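Local coordinates for protein probable transcriptional regulator (Pseudomonas aeruginosa, PDB 2HR3) that probably binds DNA as a dimer and regulates transcription, as a putative member of the MarR family of winged helix-turn-helix regulators, at residues A[25-30]-A[112-117]; A[35-40]-A[72-77]; A[43-48]-A[106-111]; A[54-59]-A[65-70]. One frame throughout, in Å; residues are numbered along the deposited sequence.

Interaction 1: residues A[25-30]-A[112-117]; sequences RREAQA and EEWLVR
Glu-27 lays its side chain flat over the indole of Trp-114. In the MarR-type fold, with its winged helix-turn-helix and long dimerization helices, this joins the turn after helix 4-26 to the C-terminal half of helix 98-122. Trp-114 holds CG anti to the backbone N (chi1 -178°), which sends the ring out from its helix toward the turn. The bend at chi2 (-63°) lays the Glu-27 carboxylate over the indole instead of letting it meet the ring end-on. Glu-27 CG sits over the five-membered ring of Trp-114 in a CH-pi contact, 3.8 Å from its centroid. The carboxylate is stacked on the same ring, the two planes only 12° apart, and Glu-27 OE1 comes to 3.5 Å from Trp-114 CD1. Tryptophan suits this place because its flat indole offers a face for the CH-pi contact of the CG methylene. The carboxylate lying over that face is paired with Arg-23, which forms a salt bridge with OE2 and probably offsets the negative charge. Trp-114 also packs on Leu-141 of the second subunit, placing the ring close to the dimer interface. Glu-27 OE2 lies 3.3 Å from Trp-114 NE1, yet the N-H does not point at it: the oxygen is over the ring face, so the approach is stacking rather than a hydrogen bond.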
# COMPACT_ATOMS: atom_id res chain seq x y z
N ARG A 25 0.22 -7.96 -1.04
CA ARG A 25 -0.73 -7.69 -2.16
C ARG A 25 -0.82 -8.89 -3.07
O ARG A 25 -1.89 -9.38 -3.29
CB ARG A 25 -0.37 -6.43 -2.96
CG ARG A 25 -0.95 -5.20 -2.35
N ARG A 26 0.30 -9.37 -3.56
CA ARG A 26 0.37 -10.64 -4.33
C ARG A 26 -0.21 -11.89 -3.62
O ARG A 26 -0.68 -12.83 -4.24
CB ARG A 26 1.83 -10.91 -4.72
N GLU A 27 -0.19 -11.90 -2.30
CA GLU A 27 -0.76 -13.01 -1.53
C GLU A 27 -2.31 -13.00 -1.42
O GLU A 27 -2.92 -13.91 -0.90
CB GLU A 27 -0.05 -13.05 -0.18
CG GLU A 27 1.47 -13.35 -0.40
CD GLU A 27 1.73 -14.73 -1.05
OE1 GLU A 27 0.80 -15.55 -1.06
OE2 GLU A 27 2.86 -15.00 -1.51
N ALA A 28 -2.93 -11.93 -1.91
CA ALA A 28 -4.38 -11.87 -2.00
C ALA A 28 -4.89 -12.95 -2.95
O ALA A 28 -5.99 -13.47 -2.74
CB ALA A 28 -4.83 -10.48 -2.46
N GLN A 29 -4.07 -13.32 -3.95
CA GLN A 29 -4.37 -14.40 -4.93
C GLN A 29 -5.62 -14.07 -5.75
O GLN A 29 -6.46 -14.94 -6.03
CB GLN A 29 -4.48 -15.79 -4.27
N ALA A 30 -5.71 -12.81 -6.13
CA ALA A 30 -6.95 -12.26 -6.68
C ALA A 30 -6.57 -11.50 -7.94
O ALA A 30 -5.72 -10.58 -7.86
CB ALA A 30 -7.59 -11.30 -5.65
N GLU A 112 -2.57 -13.64 6.17
CA GLU A 112 -2.08 -13.83 7.51
C GLU A 112 -1.55 -15.23 7.74
O GLU A 112 -0.54 -15.42 8.45
CB GLU A 112 -3.18 -13.49 8.52
CG GLU A 112 -3.29 -11.99 8.68
CD GLU A 112 -4.57 -11.53 9.35
OE1 GLU A 112 -5.22 -12.33 10.07
OE2 GLU A 112 -4.95 -10.37 9.12
N GLU A 113 -2.26 -16.21 7.19
CA GLU A 113 -1.78 -17.59 7.16
C GLU A 113 -0.46 -17.64 6.40
O GLU A 113 0.52 -18.08 6.94
CB GLU A 113 -2.83 -18.51 6.51
CG GLU A 113 -4.00 -18.86 7.40
CD GLU A 113 -5.22 -19.15 6.58
OE1 GLU A 113 -5.06 -19.94 5.60
OE2 GLU A 113 -6.31 -18.57 6.86
N TRP A 114 -0.45 -17.17 5.15
CA TRP A 114 0.78 -16.91 4.45
C TRP A 114 1.90 -16.37 5.37
O TRP A 114 2.94 -16.94 5.42
CB TRP A 114 0.61 -15.96 3.25
CG TRP A 114 1.94 -15.79 2.57
CD1 TRP A 114 2.53 -16.69 1.73
CD2 TRP A 114 2.89 -14.74 2.74
NE1 TRP A 114 3.78 -16.27 1.35
CE2 TRP A 114 4.04 -15.08 1.98
CE3 TRP A 114 2.93 -13.59 3.51
CZ2 TRP A 114 5.17 -14.27 1.93
CZ3 TRP A 114 4.08 -12.78 3.46
CH2 TRP A 114 5.15 -13.10 2.67
N LEU A 115 1.66 -15.28 6.10
CA LEU A 115 2.73 -14.56 6.87
C LEU A 115 3.28 -15.34 7.99
O LEU A 115 4.47 -15.26 8.29
CB LEU A 115 2.19 -13.30 7.50
CG LEU A 115 2.95 -12.00 7.29
CD1 LEU A 115 2.23 -10.92 8.17
CD2 LEU A 115 4.43 -12.06 7.56
N VAL A 116 2.38 -16.05 8.67
CA VAL A 116 2.74 -17.05 9.70
C VAL A 116 3.72 -18.08 9.20
O VAL A 116 4.68 -18.45 9.90
CB VAL A 116 1.47 -17.80 10.28
CG1 VAL A 116 1.86 -18.95 11.18
CG2 VAL A 116 0.56 -16.81 11.06
N ARG A 117 3.44 -18.58 8.00
CA ARG A 117 4.32 -19.54 7.33
C ARG A 117 5.61 -18.93 6.89
O ARG A 117 6.63 -19.59 6.97
CB ARG A 117 3.63 -20.16 6.12
CG ARG A 117 2.78 -21.37 6.44
CD ARG A 117 2.11 -22.02 5.21
NE ARG A 117 1.77 -21.10 4.10
CZ ARG A 117 2.51 -20.96 2.98
NH1 ARG A 117 3.66 -21.66 2.80
NH2 ARG A 117 2.13 -20.10 2.03

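Interaction 2: residues A[35-40]-A[72-77]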
# COMPACT_ATOMS: atom_id res chain seq x y z
N PHE A 35 -9.03 -7.65 -7.04
CA PHE A 35 -8.12 -6.82 -6.26
C PHE A 35 -8.61 -5.39 -6.08
O PHE A 35 -8.54 -4.81 -5.00
CB PHE A 35 -6.70 -6.82 -6.82
CG PHE A 35 -5.77 -6.01 -5.97
CD1 PHE A 35 -5.29 -4.76 -6.41
CD2 PHE A 35 -5.46 -6.43 -4.67
CE1 PHE A 35 -4.46 -3.97 -5.58
CE2 PHE A 35 -4.65 -5.64 -3.83
CZ PHE A 35 -4.16 -4.40 -4.28
N SER A 36 -9.09 -4.79 -7.16
CA SER A 36 -9.62 -3.44 -7.12
C SER A 36 -10.77 -3.33 -6.13
O SER A 36 -10.91 -2.33 -5.42
CB SER A 36 -10.11 -3.04 -8.51
OG SER A 36 -10.53 -4.17 -9.24
N GLN A 37 -11.55 -4.40 -6.08
CA GLN A 37 -12.70 -4.51 -5.21
C GLN A 37 -12.41 -4.70 -3.76
O GLN A 37 -13.09 -4.17 -2.89
CB GLN A 37 -13.52 -5.68 -5.69
CG GLN A 37 -14.30 -5.26 -6.88
CD GLN A 37 -15.01 -6.41 -7.56
OE1 GLN A 37 -15.80 -6.14 -8.48
NE2 GLN A 37 -14.77 -7.67 -7.11
N LEU A 38 -11.39 -5.48 -3.51
CA LEU A 38 -10.87 -5.70 -2.18
C LEU A 38 -10.42 -4.43 -1.48
O LEU A 38 -10.75 -4.24 -0.35
CB LEU A 38 -9.68 -6.63 -2.25
CG LEU A 38 -9.67 -7.54 -1.04
CD1 LEU A 38 -10.59 -8.78 -1.18
CD2 LEU A 38 -8.24 -7.91 -0.76
N VAL A 39 -9.62 -3.64 -2.18
CA VAL A 39 -9.19 -2.30 -1.74
C VAL A 39 -10.38 -1.45 -1.32
O VAL A 39 -10.41 -0.99 -0.19
CB VAL A 39 -8.45 -1.55 -2.91
CG1 VAL A 39 -8.28 -0.11 -2.63
CG2 VAL A 39 -7.11 -2.19 -3.23
N VAL A 40 -11.40 -1.31 -2.18
CA VAL A 40 -12.58 -0.55 -1.81
C VAL A 40 -13.20 -1.12 -0.52
O VAL A 40 -13.48 -0.39 0.44
CB VAL A 40 -13.60 -0.46 -3.02
CG1 VAL A 40 -14.93 0.18 -2.60
CG2 VAL A 40 -12.95 0.31 -4.16
N ARG A 72 -20.53 0.74 -7.94
CA ARG A 72 -21.48 0.08 -8.80
C ARG A 72 -21.26 -1.43 -8.91
O ARG A 72 -22.23 -2.18 -8.78
CB ARG A 72 -21.51 0.75 -10.18
CG ARG A 72 -22.32 2.07 -10.16
CD ARG A 72 -22.63 2.61 -11.56
NE ARG A 72 -21.59 3.54 -12.04
CZ ARG A 72 -20.48 3.20 -12.73
NH1 ARG A 72 -20.19 1.93 -13.03
NH2 ARG A 72 -19.64 4.16 -13.11
N GLU A 73 -20.03 -1.89 -9.13
CA GLU A 73 -19.82 -3.35 -9.30
C GLU A 73 -20.06 -4.17 -8.03
O GLU A 73 -20.57 -5.29 -8.07
CB GLU A 73 -18.40 -3.67 -9.77
CG GLU A 73 -17.89 -2.81 -10.92
CD GLU A 73 -16.41 -3.08 -11.20
OE1 GLU A 73 -16.02 -4.26 -11.06
OE2 GLU A 73 -15.64 -2.11 -11.51
N LEU A 74 -19.62 -3.60 -6.92
CA LEU A 74 -19.77 -4.17 -5.58
C LEU A 74 -21.22 -4.39 -5.14
O LEU A 74 -21.50 -5.41 -4.53
CB LEU A 74 -19.06 -3.26 -4.55
CG LEU A 74 -17.55 -3.42 -4.55
CD1 LEU A 74 -16.91 -2.42 -3.57
CD2 LEU A 74 -17.14 -4.89 -4.22
N GLU A 75 -22.10 -3.43 -5.41
CA GLU A 75 -23.53 -3.61 -5.19
C GLU A 75 -24.04 -4.75 -6.09
O GLU A 75 -24.63 -5.70 -5.56
CB GLU A 75 -24.37 -2.32 -5.40
CG GLU A 75 -24.72 -1.50 -4.07
CD GLU A 75 -26.23 -0.98 -4.00
OE1 GLU A 75 -26.50 0.13 -4.52
OE2 GLU A 75 -27.14 -1.65 -3.41
N ARG A 76 -23.81 -4.70 -7.41
CA ARG A 76 -24.33 -5.78 -8.31
C ARG A 76 -23.96 -7.16 -7.74
O ARG A 76 -24.80 -8.05 -7.70
CB ARG A 76 -23.82 -5.67 -9.75
CG ARG A 76 -24.32 -4.46 -10.46
N GLY A 77 -22.73 -7.28 -7.22
CA GLY A 77 -22.24 -8.51 -6.60
C GLY A 77 -22.58 -8.72 -5.13
O GLY A 77 -22.03 -9.64 -4.51
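This is apolar helix-to-helix packing, made chiefly by Leu-74 against Val-40 and Gln-37, inside the winged helix-turn-helix domain of a MarR-type regulator. It sets helix 32-46 against the C-terminal part of helix 64-76, which probably corresponds to the recognition helix of the family. The short segments stand almost perpendicular, at 93°, and their axes come no closer than 10.8 Å, a separation that side chains of leucine, valine and glutamine length can bridge. The CA atoms of Gln-37 and Leu-74 are 7.1 Å apart. Leucine suits the central place because its forked end serves two partners. The branching at CG sends the two methyls to different neighbours: Leu-74 CD1 goes to Val-40, while Leu-74 CD2 touches the aliphatic part of Gln-37, 3.9 Å from Gln-37 CG. The Gln-37 and Leu-74 side chains run past each other in opposite directions, which lets methylene meet methyl alongside. Beyond that apolar stem, the end of Gln-37 approaches Glu-73. A long polar residue fits here, apolar along its stem and polar at its end, where the contact is less buried. Ile-80 of the first wing strand also touches Leu-74, and Glu-73 has a long, weak ion pair with Arg-63 of the second subunit. On the buried side, Val-40 presents its CG1 methyl to Leu-74, and Val-40 CG1 meets Leu-74 CD1 at 3.4 Å.

Interaction 3: residues A[43-48]-A[106-111]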
# COMPACT_ATOMS: atom_id res chain seq x y z
N ALA A 43 -11.05 -0.56 2.63
CA ALA A 43 -11.26 0.81 2.93
C ALA A 43 -12.54 1.12 3.69
O ALA A 43 -12.52 1.85 4.68
CB ALA A 43 -11.18 1.60 1.66
N ILE A 44 -13.67 0.54 3.27
CA ILE A 44 -14.95 0.77 3.98
C ILE A 44 -14.93 0.22 5.41
O ILE A 44 -15.57 0.77 6.32
CB ILE A 44 -16.09 0.03 3.23
CG1 ILE A 44 -16.44 0.78 1.94
CG2 ILE A 44 -17.28 -0.17 4.08
CD1 ILE A 44 -17.17 -0.02 0.91
N ASP A 45 -14.29 -0.95 5.59
CA ASP A 45 -14.26 -1.59 6.89
C ASP A 45 -13.33 -0.78 7.79
O ASP A 45 -13.64 -0.52 8.95
CB ASP A 45 -13.79 -3.01 6.74
CG ASP A 45 -13.43 -3.67 8.08
OD1 ASP A 45 -14.37 -3.97 8.87
OD2 ASP A 45 -12.20 -3.90 8.32
N ARG A 46 -12.22 -0.33 7.22
CA ARG A 46 -11.32 0.51 7.96
C ARG A 46 -12.03 1.72 8.51
O ARG A 46 -11.94 1.96 9.71
CB ARG A 46 -10.12 0.91 7.12
CG ARG A 46 -9.09 -0.23 7.03
CD ARG A 46 -7.69 0.23 6.68
NE ARG A 46 -7.63 0.87 5.37
CZ ARG A 46 -7.58 0.25 4.20
NH1 ARG A 46 -7.61 -1.07 4.12
NH2 ARG A 46 -7.50 0.97 3.08
N LEU A 47 -12.76 2.46 7.65
CA LEU A 47 -13.47 3.70 8.06
C LEU A 47 -14.73 3.48 8.87
O LEU A 47 -15.48 4.44 9.15
CB LEU A 47 -13.84 4.55 6.84
CG LEU A 47 -12.67 5.08 6.04
CD1 LEU A 47 -13.21 5.51 4.67
CD2 LEU A 47 -11.92 6.19 6.78
N GLY A 48 -14.97 2.24 9.25
CA GLY A 48 -15.99 1.96 10.25
C GLY A 48 -17.26 1.44 9.62
O GLY A 48 -18.24 1.19 10.32
N GLY A 106 -12.01 -13.18 4.96
CA GLY A 106 -11.51 -14.23 4.10
C GLY A 106 -10.13 -14.02 3.51
O GLY A 106 -9.28 -14.86 3.68
N ASN A 107 -9.93 -12.91 2.81
CA ASN A 107 -8.69 -12.66 2.08
C ASN A 107 -7.61 -12.37 3.08
O ASN A 107 -6.44 -12.78 2.92
CB ASN A 107 -8.83 -11.50 1.10
CG ASN A 107 -7.69 -11.43 0.10
OD1 ASN A 107 -6.88 -10.52 0.12
ND2 ASN A 107 -7.64 -12.38 -0.80
N ARG A 108 -8.02 -11.66 4.13
CA ARG A 108 -7.07 -11.28 5.18
C ARG A 108 -6.63 -12.49 5.94
O ARG A 108 -5.54 -12.51 6.42
CB ARG A 108 -7.72 -10.27 6.17
CG ARG A 108 -7.71 -8.86 5.65
CD ARG A 108 -8.66 -7.94 6.47
NE ARG A 108 -8.59 -6.54 5.98
CZ ARG A 108 -9.33 -5.53 6.43
NH1 ARG A 108 -10.21 -5.70 7.40
NH2 ARG A 108 -9.18 -4.34 5.90
N ALA A 109 -7.51 -13.48 6.08
CA ALA A 109 -7.15 -14.71 6.76
C ALA A 109 -6.09 -15.47 5.92
O ALA A 109 -5.11 -15.98 6.50
CB ALA A 109 -8.38 -15.59 7.02
N LYS A 110 -6.28 -15.52 4.59
CA LYS A 110 -5.25 -16.05 3.69
C LYS A 110 -3.94 -15.35 3.82
O LYS A 110 -2.93 -16.01 3.97
CB LYS A 110 -5.66 -15.97 2.21
CG LYS A 110 -6.37 -17.23 1.69
N ARG A 111 -3.92 -14.02 3.76
CA ARG A 111 -2.63 -13.28 3.79
C ARG A 111 -1.82 -13.49 5.08
O ARG A 111 -0.59 -13.47 5.08
CB ARG A 111 -2.87 -11.78 3.62
CG ARG A 111 -2.86 -11.29 2.19
CD ARG A 111 -3.24 -9.76 2.18
NE ARG A 111 -4.66 -9.53 1.99
CZ ARG A 111 -5.35 -8.52 2.50
NH1 ARG A 111 -4.76 -7.61 3.27
NH2 ARG A 111 -6.66 -8.43 2.22
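Arg-108 reaches from helix 98-122 to Asp-45 near the end of helix 32-46, spanning 12.2 Å between the CA atoms of the two residues. From CB the chain starts with CG beside the backbone N and then runs nearly straight through CD to NE; this extended shape is what lets one side chain cross such a gap, and arginine is long enough for it. At the tip, Arg-108 NH1 donates to Asp-45 OD2 in a salt bridge of 2.8 Å with an N-H...O angle of 161°. The oxygen lies in the guanidinium plane, but the donor meets it from above the carboxylate plane; the planes of the two groups are 57° apart, and OD2 is the oxygen that NH1 meets. Asp-45 OD1 has its own weak hydrogen bond with Tyr-105 OH. The second terminal nitrogen, Arg-108 NH2, comes edge-on to 4.0 Å from Arg-46 NH1; this meeting of like charges is probably eased by Asp-45 and by Glu-60, which forms a salt bridge with Arg-46 NH2. At the root of the side chain, the Arg-111 guanidinium lies over Arg-108 CA, gripping Asn-107 OD1 through NE and NH2. The bridge lies at the surface between two helices: Arg-108 also packs on Arg-14 of the second subunit, while beside Asp-45 the buried Ile-44 faces helix 53-59 and wing strand 93-96.

Interaction 4: residues A[54-59]-A[65-70]; sequences SELAAA and SNLAAL
With CG anti to the backbone nitrogen (chi1 -168°) and a turn at chi2 (52°), Leu-67 drives its CD2 methyl against Leu-56 and Ala-57 on the facing helix. Leu-67 CD2 does most of the touching: it lies 3.8 Å from Leu-56 CB, 3.9 Å from Ala-57 CB, and as near as 3.5 Å to the backbone N of Ala-57. The two leucine side chains cross at about a right angle, and Leu-56 CD1 also lies 3.8 Å from Leu-67 CD2. Ala-57 is small enough to let the Leu-67 methyl come right down to the helix backbone, and the CA atoms of this pair are only 6.6 Å apart. Leu-56 continues inward to Ala-43 and Ile-44 of helix 32-46 and to Val-94 of strand 93-96, while Leu-67 also meets Met-62 in the intervening turn. All three touching residues are buried and no polar bond links them. Such a small apolar core, locking two helices joined by a short connection, is characteristic of the helix-turn-helix motif; here helix 64-76 would be the recognition helix of a MarR-type winged domain.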
# COMPACT_ATOMS: atom_id res chain seq x y z
N SER A 54 -17.64 9.90 -0.96
CA SER A 54 -16.67 10.99 -0.79
C SER A 54 -15.60 10.74 0.26
O SER A 54 -14.46 11.02 0.06
CB SER A 54 -17.39 12.27 -0.38
OG SER A 54 -17.94 12.93 -1.50
N GLU A 55 -15.99 10.24 1.40
CA GLU A 55 -15.05 10.08 2.45
C GLU A 55 -14.07 8.99 2.09
O GLU A 55 -12.89 9.05 2.44
CB GLU A 55 -15.78 9.72 3.73
CG GLU A 55 -14.87 9.62 4.92
CD GLU A 55 -15.59 9.12 6.13
OE1 GLU A 55 -16.88 9.19 6.14
OE2 GLU A 55 -14.85 8.65 7.05
N LEU A 56 -14.61 7.98 1.40
CA LEU A 56 -13.90 6.84 0.93
C LEU A 56 -12.93 7.24 -0.17
O LEU A 56 -11.75 6.84 -0.12
CB LEU A 56 -14.93 5.90 0.32
CG LEU A 56 -14.90 4.39 0.50
CD1 LEU A 56 -16.04 3.83 -0.42
CD2 LEU A 56 -13.59 3.88 0.16
N ALA A 57 -13.42 7.95 -1.19
CA ALA A 57 -12.54 8.48 -2.21
C ALA A 57 -11.37 9.26 -1.55
O ALA A 57 -10.19 9.00 -1.87
CB ALA A 57 -13.26 9.33 -3.13
N ALA A 58 -11.67 10.16 -0.61
CA ALA A 58 -10.65 10.96 -0.00
C ALA A 58 -9.61 10.14 0.73
O ALA A 58 -8.42 10.41 0.59
CB ALA A 58 -11.26 11.98 0.97
N ALA A 59 -10.04 9.14 1.49
CA ALA A 59 -9.15 8.28 2.26
C ALA A 59 -8.26 7.41 1.41
O ALA A 59 -7.23 6.91 1.88
CB ALA A 59 -9.97 7.38 3.17
N SER A 65 -14.88 10.00 -9.75
CA SER A 65 -15.32 9.30 -10.99
C SER A 65 -15.13 7.79 -10.97
O SER A 65 -15.91 7.07 -11.54
CB SER A 65 -14.60 9.89 -12.24
OG SER A 65 -13.18 9.64 -12.22
N ASN A 66 -14.10 7.32 -10.29
CA ASN A 66 -13.57 5.95 -10.45
C ASN A 66 -14.16 4.94 -9.45
O ASN A 66 -14.55 3.81 -9.78
CB ASN A 66 -12.06 6.04 -10.26
CG ASN A 66 -11.38 4.79 -10.60
OD1 ASN A 66 -11.27 3.87 -9.77
ND2 ASN A 66 -10.92 4.69 -11.85
N LEU A 67 -14.18 5.40 -8.20
CA LEU A 67 -14.98 4.85 -7.11
C LEU A 67 -16.48 4.65 -7.45
O LEU A 67 -17.14 3.70 -6.97
CB LEU A 67 -14.87 5.79 -5.90
CG LEU A 67 -15.43 5.12 -4.64
CD1 LEU A 67 -14.82 3.70 -4.39
CD2 LEU A 67 -15.27 6.00 -3.46
N ALA A 68 -17.03 5.55 -8.26
CA ALA A 68 -18.45 5.49 -8.53
C ALA A 68 -18.70 4.17 -9.24
O ALA A 68 -19.58 3.40 -8.88
CB ALA A 68 -18.88 6.69 -9.36
N ALA A 69 -17.81 3.85 -10.15
CA ALA A 69 -17.91 2.64 -10.93
C ALA A 69 -17.60 1.33 -10.20
O ALA A 69 -18.21 0.30 -10.52
CB ALA A 69 -17.02 2.79 -12.17
N LEU A 70 -16.62 1.32 -9.29
CA LEU A 70 -16.32 0.12 -8.50
C LEU A 70 -17.40 -0.11 -7.46
O LEU A 70 -17.63 -1.23 -7.04
CB LEU A 70 -14.98 0.24 -7.77
CG LEU A 70 -13.71 0.17 -8.62
CD1 LEU A 70 -12.59 0.74 -7.85
CD2 LEU A 70 -13.44 -1.26 -9.03

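From the N terminus, helix 4-26 ends at the turn that interaction 1 fastens to helix 98-122, closing a large loop that encloses the other three contacts and the whole winged domain. Helix 32-46 then takes part twice: its first half joins helix 64-76 in interaction 2, its end joins helix 98-122 in interaction 3. These two cross along the chain and meet where Leu-38 packs on Asn-107 and Arg-111. Interaction 4, the shortest loop, lies within both and pairs helices 53-59 and 64-76; Val-40 touches Leu-67 and Leu-70, merging its core with interaction 2. Ala-28 O and Asn-107 ND2 probably bond between interactions 1 and 3.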